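PDB 1WWP: nucleotidyltransferase from Thermus thermophilus HB8, which is of unknown function but probably helps a nucleotidyltransferase to bind its substrate. Local coordinates for residues T33-A36 with F37-A40; L41-Y44 with L45-E49. All coordinates share one frame; numbering follows the deposited sequence.

Contact 1. Residues T33-A36 with F37-A40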
ATOM      1  N   THR A  33       6.997  -1.741   6.248  1.00 25.90           N
ATOM      2  CA  THR A  33       8.203  -1.465   7.005  1.00 29.31           C
ATOM      3  C   THR A  33       8.185   0.001   7.427  1.00 29.14           C
ATOM      4  O   THR A  33       8.600   0.365   8.529  1.00 27.75           O
ATOM      5  CB  THR A  33       9.474  -1.708   6.157  1.00 34.83           C
ATOM      6  OG1 THR A  33       9.580  -3.102   5.842  1.00 38.24           O
ATOM      7  CG2 THR A  33      10.717  -1.233   6.921  1.00 25.48           C
ATOM      8  N   PHE A  34       7.716   0.846   6.520  1.00 32.82           N
ATOM      9  CA  PHE A  34       7.609   2.275   6.783  1.00 32.43           C
ATOM     10  C   PHE A  34       6.662   2.530   7.952  1.00 29.80           C
ATOM     11  O   PHE A  34       6.985   3.270   8.881  1.00 28.50           O
ATOM     12  CB  PHE A  34       7.058   2.977   5.548  1.00 28.35           C
ATOM     13  CG  PHE A  34       6.720   4.415   5.771  1.00 34.87           C
ATOM     14  CD1 PHE A  34       5.415   4.797   6.092  1.00 35.02           C
ATOM     15  CD2 PHE A  34       7.696   5.399   5.632  1.00 38.76           C
ATOM     16  CE1 PHE A  34       5.090   6.138   6.267  1.00 36.85           C
ATOM     17  CE2 PHE A  34       7.380   6.748   5.806  1.00 42.30           C
ATOM     18  CZ  PHE A  34       6.071   7.115   6.125  1.00 40.19           C
ATOM     19  N   GLU A  35       5.478   1.929   7.879  1.00 32.09           N
ATOM     20  CA  GLU A  35       4.480   2.107   8.923  1.00 39.28           C
ATOM     21  C   GLU A  35       5.032   1.679  10.274  1.00 39.61           C
ATOM     22  O   GLU A  35       4.838   2.369  11.274  1.00 37.09           O
ATOM     23  CB  GLU A  35       3.220   1.313   8.594  1.00 39.05           C
ATOM     24  CG  GLU A  35       2.602   1.648   7.220  1.00 58.33           C
ATOM     25  CD  GLU A  35       2.210   3.127   7.045  1.00 58.88           C
ATOM     26  OE1 GLU A  35       1.751   3.759   8.025  1.00 57.18           O
ATOM     27  OE2 GLU A  35       2.343   3.645   5.914  1.00 53.65           O
ATOM     28  N   ALA A  36       5.723   0.544  10.304  1.00 36.28           N
ATOM     29  CA  ALA A  36       6.303   0.059  11.552  1.00 38.88           C
ATOM     30  C   ALA A  36       7.437   0.978  11.970  1.00 36.54           C
ATOM     31  O   ALA A  36       7.684   1.189  13.151  1.00 39.62           O
ATOM     32  CB  ALA A  36       6.834  -1.370  11.384  1.00 38.30           C
ATOM     33  N   PHE A  37       8.131   1.539  10.992  1.00 39.14           N
ATOM     34  CA  PHE A  37       9.239   2.417  11.310  1.00 34.03           C
ATOM     35  C   PHE A  37       8.807   3.741  11.971  1.00 32.37           C
ATOM     36  O   PHE A  37       9.318   4.096  13.022  1.00 28.06           O
ATOM     37  CB  PHE A  37      10.050   2.714  10.053  1.00 30.14           C
ATOM     38  CG  PHE A  37      11.174   3.666  10.282  1.00 29.92           C
ATOM     39  CD1 PHE A  37      12.298   3.273  10.996  1.00 29.30           C
ATOM     40  CD2 PHE A  37      11.091   4.982   9.823  1.00 30.22           C
ATOM     41  CE1 PHE A  37      13.337   4.174  11.254  1.00 35.69           C
ATOM     42  CE2 PHE A  37      12.116   5.892  10.075  1.00 34.00           C
ATOM     43  CZ  PHE A  37      13.249   5.485  10.795  1.00 35.85           C
ATOM     44  N   TRP A  38       7.863   4.470  11.385  1.00 33.09           N
ATOM     45  CA  TRP A  38       7.501   5.751  12.004  1.00 31.90           C
ATOM     46  C   TRP A  38       6.789   5.560  13.331  1.00 28.58           C
ATOM     47  O   TRP A  38       6.899   6.390  14.224  1.00 30.80           O
ATOM     48  CB  TRP A  38       6.691   6.629  11.040  1.00 26.89           C
ATOM     49  CG  TRP A  38       5.252   6.331  10.901  1.00 31.79           C
ATOM     50  CD1 TRP A  38       4.664   5.491  10.007  1.00 35.00           C
ATOM     51  CD2 TRP A  38       4.192   6.958  11.624  1.00 30.05           C
ATOM     52  NE1 TRP A  38       3.294   5.563  10.117  1.00 27.77           N
ATOM     53  CE2 TRP A  38       2.977   6.457  11.102  1.00 34.06           C
ATOM     54  CE3 TRP A  38       4.150   7.906  12.655  1.00 35.50           C
ATOM     55  CZ2 TRP A  38       1.734   6.865  11.579  1.00 31.94           C
ATOM     56  CZ3 TRP A  38       2.912   8.316  13.133  1.00 37.83           C
ATOM     57  CH2 TRP A  38       1.719   7.796  12.592  1.00 35.41           C
ATOM     58  N   LYS A  39       6.108   4.430  13.472  1.00 33.39           N
ATOM     59  CA  LYS A  39       5.428   4.110  14.720  1.00 35.75           C
ATOM     60  C   LYS A  39       6.439   3.874  15.833  1.00 28.80           C
ATOM     61  O   LYS A  39       6.225   4.278  16.977  1.00 29.05           O
ATOM     62  CB  LYS A  39       4.535   2.878  14.542  1.00 38.75           C
ATOM     63  CG  LYS A  39       3.265   3.171  13.757  1.00 41.84           C
ATOM     64  CD  LYS A  39       2.506   4.263  14.460  1.00 51.44           C
ATOM     65  CE  LYS A  39       1.180   4.537  13.804  1.00 61.39           C
ATOM     66  NZ  LYS A  39       0.528   5.661  14.539  1.00 73.20           N
ATOM     67  N   ALA A  40       7.554   3.233  15.510  1.00 26.67           N
ATOM     68  CA  ALA A  40       8.573   2.979  16.531  1.00 25.57           C
ATOM     69  C   ALA A  40       9.212   4.308  16.948  1.00 27.17           C
ATOM     70  O   ALA A  40       9.526   4.531  18.121  1.00 29.46           O
ATOM     71  CB  ALA A  40       9.655   1.999  15.990  1.00 31.40           C
TER
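Trp38 packs its indole against Phe34 and Glu35, one helical turn earlier, and meets each in a different way. Toward Glu35 it presents its N-H edge: Trp38 NE1 donates to Glu35 OE1 at 3.2 Å, and the oxygen lies almost exactly in the indole plane. The carboxylate stands nearly perpendicular to the ring, 89° between planes, and OE1 receives the N-H from above the carboxylate plane. Glu35 reaches this place because its chain bends at chi2. Its other oxygen, OE2, forms a salt bridge with Arg84 of helix 71-86, so one carboxylate joins tryptophan to arginine. Toward Phe34 the indole turns a carbon instead, with Trp38 CD1 3.8 Å from Phe34 CE1, an oblique pair, the phenyl and pyrrole planes inclined at 44°. Trp38 CG sits between the backbone N and the carbonyl carbon (chi1 80°), which turns the CD1-NE1 edge of the indole back toward both partners. Phenylalanine suits position 34, where it packs on Met80 and Val81, while Phe37 faces Met110 and Val113. The i to i+3 and i to i+4 pairing is ordinary alpha-helical spacing, on a helix buried here against helices 56-66, 71-86 and 93-116 of this all-alpha fold.

Contact 2. Residues L41-Y44 with L45-E49; sequences LQAY and LREKE
The last turns of the long helix 20-49 hold this contact, where regular alpha-helical bonding is joined by a wider pi-type turn at 45-49. Tyr44 and Lys48, one turn apart, carry it. The lysine chain crosses the tyrosine ring at about a right angle, and Lys48 CG lies over one face, 3.6 Å from the centroid of the Tyr44 ring and 25° off its normal, a CH-pi contact. The methylene is displaced toward the rim, with Lys48 CG 3.3 Å from Tyr44 CE1. Two torsions produce this overlap: Tyr44 CG is anti to the backbone N (chi1 179°), and Lys48 CG is anti to its own carbonyl carbon (chi1 -43°), which carries CG over the ring. Glu49 approaches obliquely at another part of the ring, its OE2 4.0 Å from Tyr44 CE2. Beneath these side chains i to i+4 backbone bonds persist: Lys48 N donates to Tyr44 O at 2.8 Å, and Glu47 N to Ala43 O at 2.9 Å in a nearly straight bond. Leucines suit the inner side, where Leu41 and Leu45 pack on Val59 of helix 56-66, whereas Arg46 and Glu47 are exposed. Tyrosine suits the border, since its ring also touches Leu68 and Leu117 while Tyr44 OH makes a weak hydrogen bond to Arg119 O. With an alanine here, Lys48 CG would probably lose the aromatic face beneath it, and Arg119 O its weak bond. The lysine thus divides by chemistry: its hydrocarbon part packs on an aromatic face, while its ammonium NZ lies near the like-charged Arg119, a proximity that would probably cost some electrostatic energy, eased by solvent.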
ATOM      1  N   LEU A  41       9.442   5.182  15.980  1.00 26.91           N
ATOM      2  CA  LEU A  41      10.013   6.503  16.273  1.00 29.17           C
ATOM      3  C   LEU A  41       9.013   7.303  17.139  1.00 24.05           C
ATOM      4  O   LEU A  41       9.393   7.938  18.114  1.00 27.87           O
ATOM      5  CB  LEU A  41      10.273   7.271  14.973  1.00 27.08           C
ATOM      6  CG  LEU A  41      11.660   7.215  14.335  1.00 39.12           C
ATOM      7  CD1 LEU A  41      11.691   8.126  13.098  1.00 40.75           C
ATOM      8  CD2 LEU A  41      12.695   7.687  15.335  1.00 35.67           C
ATOM      9  N   GLN A  42       7.738   7.260  16.761  1.00 23.15           N
ATOM     10  CA  GLN A  42       6.703   7.973  17.514  1.00 29.82           C
ATOM     11  C   GLN A  42       6.684   7.538  18.990  1.00 30.22           C
ATOM     12  O   GLN A  42       6.705   8.378  19.885  1.00 32.94           O
ATOM     13  CB  GLN A  42       5.333   7.738  16.861  1.00 24.88           C
ATOM     14  CG  GLN A  42       4.172   8.365  17.615  1.00 38.38           C
ATOM     15  CD  GLN A  42       2.824   7.953  17.050  1.00 40.87           C
ATOM     16  OE1 GLN A  42       2.532   6.766  16.890  1.00 42.03           O
ATOM     17  NE2 GLN A  42       1.992   8.937  16.753  1.00 41.83           N
ATOM     18  N   ALA A  43       6.673   6.225  19.232  1.00 38.44           N
ATOM     19  CA  ALA A  43       6.666   5.672  20.593  1.00 34.99           C
ATOM     20  C   ALA A  43       7.935   6.036  21.335  1.00 36.52           C
ATOM     21  O   ALA A  43       7.909   6.343  22.529  1.00 34.28           O
ATOM     22  CB  ALA A  43       6.528   4.150  20.544  1.00 34.48           C
ATOM     23  N   TYR A  44       9.057   6.000  20.626  1.00 31.54           N
ATOM     24  CA  TYR A  44      10.329   6.330  21.242  1.00 29.33           C
ATOM     25  C   TYR A  44      10.344   7.808  21.672  1.00 32.23           C
ATOM     26  O   TYR A  44      10.770   8.147  22.773  1.00 32.83           O
ATOM     27  CB  TYR A  44      11.464   6.094  20.256  1.00 31.17           C
ATOM     28  CG  TYR A  44      12.827   6.447  20.807  1.00 39.03           C
ATOM     29  CD1 TYR A  44      13.550   5.534  21.565  1.00 45.16           C
ATOM     30  CD2 TYR A  44      13.388   7.702  20.577  1.00 47.14           C
ATOM     31  CE1 TYR A  44      14.796   5.854  22.076  1.00 44.30           C
ATOM     32  CE2 TYR A  44      14.636   8.034  21.086  1.00 48.09           C
ATOM     33  CZ  TYR A  44      15.335   7.102  21.835  1.00 50.18           C
ATOM     34  OH  TYR A  44      16.579   7.415  22.339  1.00 56.21           O
ATOM     35  N   LEU A  45       9.923   8.686  20.772  1.00 32.59           N
ATOM     36  CA  LEU A  45       9.911  10.115  21.072  1.00 35.71           C
ATOM     37  C   LEU A  45       8.976  10.368  22.260  1.00 35.03           C
ATOM     38  O   LEU A  45       9.263  11.185  23.126  1.00 33.79           O
ATOM     39  CB  LEU A  45       9.448  10.896  19.838  1.00 34.63           C
ATOM     40  CG  LEU A  45      10.512  11.020  18.738  1.00 31.56           C
ATOM     41  CD1 LEU A  45       9.860  11.431  17.442  1.00 34.99           C
ATOM     42  CD2 LEU A  45      11.600  12.019  19.173  1.00 20.87           C
ATOM     43  N   ARG A  46       7.876   9.629  22.304  1.00 31.35           N
ATOM     44  CA  ARG A  46       6.915   9.775  23.386  1.00 40.57           C
ATOM     45  C   ARG A  46       7.496   9.353  24.729  1.00 41.78           C
ATOM     46  O   ARG A  46       7.523  10.136  25.676  1.00 37.83           O
ATOM     47  CB  ARG A  46       5.668   8.939  23.092  1.00 48.20           C
ATOM     48  CG  ARG A  46       4.529   9.135  24.096  1.00 57.03           C
ATOM     49  CD  ARG A  46       3.276   8.404  23.649  1.00 58.38           C
ATOM     50  NE  ARG A  46       2.210   8.497  24.639  1.00 72.04           N
ATOM     51  CZ  ARG A  46       1.008   7.942  24.499  1.00 77.06           C
ATOM     52  NH1 ARG A  46       0.712   7.256  23.403  1.00 77.04           N
ATOM     53  NH2 ARG A  46       0.102   8.066  25.464  1.00 80.65           N
ATOM     54  N   GLU A  47       7.986   8.120  24.792  1.00 40.65           N
ATOM     55  CA  GLU A  47       8.532   7.550  26.016  1.00 39.70           C
ATOM     56  C   GLU A  47       9.883   8.064  26.492  1.00 38.14           C
ATOM     57  O   GLU A  47      10.089   8.273  27.694  1.00 33.22           O
ATOM     58  CB  GLU A  47       8.604   6.023  25.876  1.00 48.29           C
ATOM     59  CG  GLU A  47       7.246   5.346  25.638  1.00 59.43           C
ATOM     60  CD  GLU A  47       7.363   3.850  25.360  1.00 67.80           C
ATOM     61  OE1 GLU A  47       7.780   3.465  24.243  1.00 63.73           O
ATOM     62  OE2 GLU A  47       7.041   3.053  26.271  1.00 76.84           O
ATOM     63  N   LYS A  48      10.809   8.265  25.567  1.00 34.00           N
ATOM     64  CA  LYS A  48      12.147   8.720  25.941  1.00 35.06           C
ATOM     65  C   LYS A  48      12.367  10.233  25.912  1.00 32.29           C
ATOM     66  O   LYS A  48      13.254  10.733  26.597  1.00 38.69           O
ATOM     67  CB  LYS A  48      13.188   8.078  25.026  1.00 36.06           C
ATOM     68  CG  LYS A  48      12.982   6.604  24.734  1.00 49.45           C
ATOM     69  CD  LYS A  48      13.361   5.705  25.895  1.00 60.83           C
ATOM     70  CE  LYS A  48      13.381   4.249  25.442  1.00 62.95           C
ATOM     71  NZ  LYS A  48      13.546   3.310  26.584  1.00 75.13           N
ATOM     72  N   GLU A  49      11.601  10.964  25.105  1.00 28.80           N
ATOM     73  CA  GLU A  49      11.802  12.422  25.016  1.00 29.89           C
ATOM     74  C   GLU A  49      10.638  13.253  25.574  1.00 32.68           C
ATOM     75  O   GLU A  49      10.827  14.408  25.953  1.00 28.72           O
ATOM     76  CB  GLU A  49      12.036  12.834  23.556  1.00 26.91           C
ATOM     77  CG  GLU A  49      13.155  12.091  22.850  1.00 36.91           C
ATOM     78  CD  GLU A  49      14.462  12.100  23.632  1.00 46.96           C
ATOM     79  OE1 GLU A  49      14.813  13.149  24.231  1.00 36.61           O
ATOM     80  OE2 GLU A  49      15.151  11.052  23.631  1.00 56.36           O
TER

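In the fold
Both contacts lie on helix 20-49, and contact 2 takes up the chain directly where contact 1 ends, so the two form one continuous helical run. Their centres are 13 Å apart. Contact 1 is the more central, its centre about 7 Å from the centre of the chain, and is bordered by helices 56-66, 71-86 and 93-116; the centre of contact 2 lies about 17 Å from that of the chain, toward the end of the helix. Contact 1 also meets the second subunit, where Val88 of that chain packs on Glu35, whereas contact 2 touches no other chain of the assembly. The Lys39-Gln42 hydrogen bond bridges the two, and helix 56-66 packs against both. This latter part of helix 20-49 thus runs from the interior of the bundle out toward its periphery.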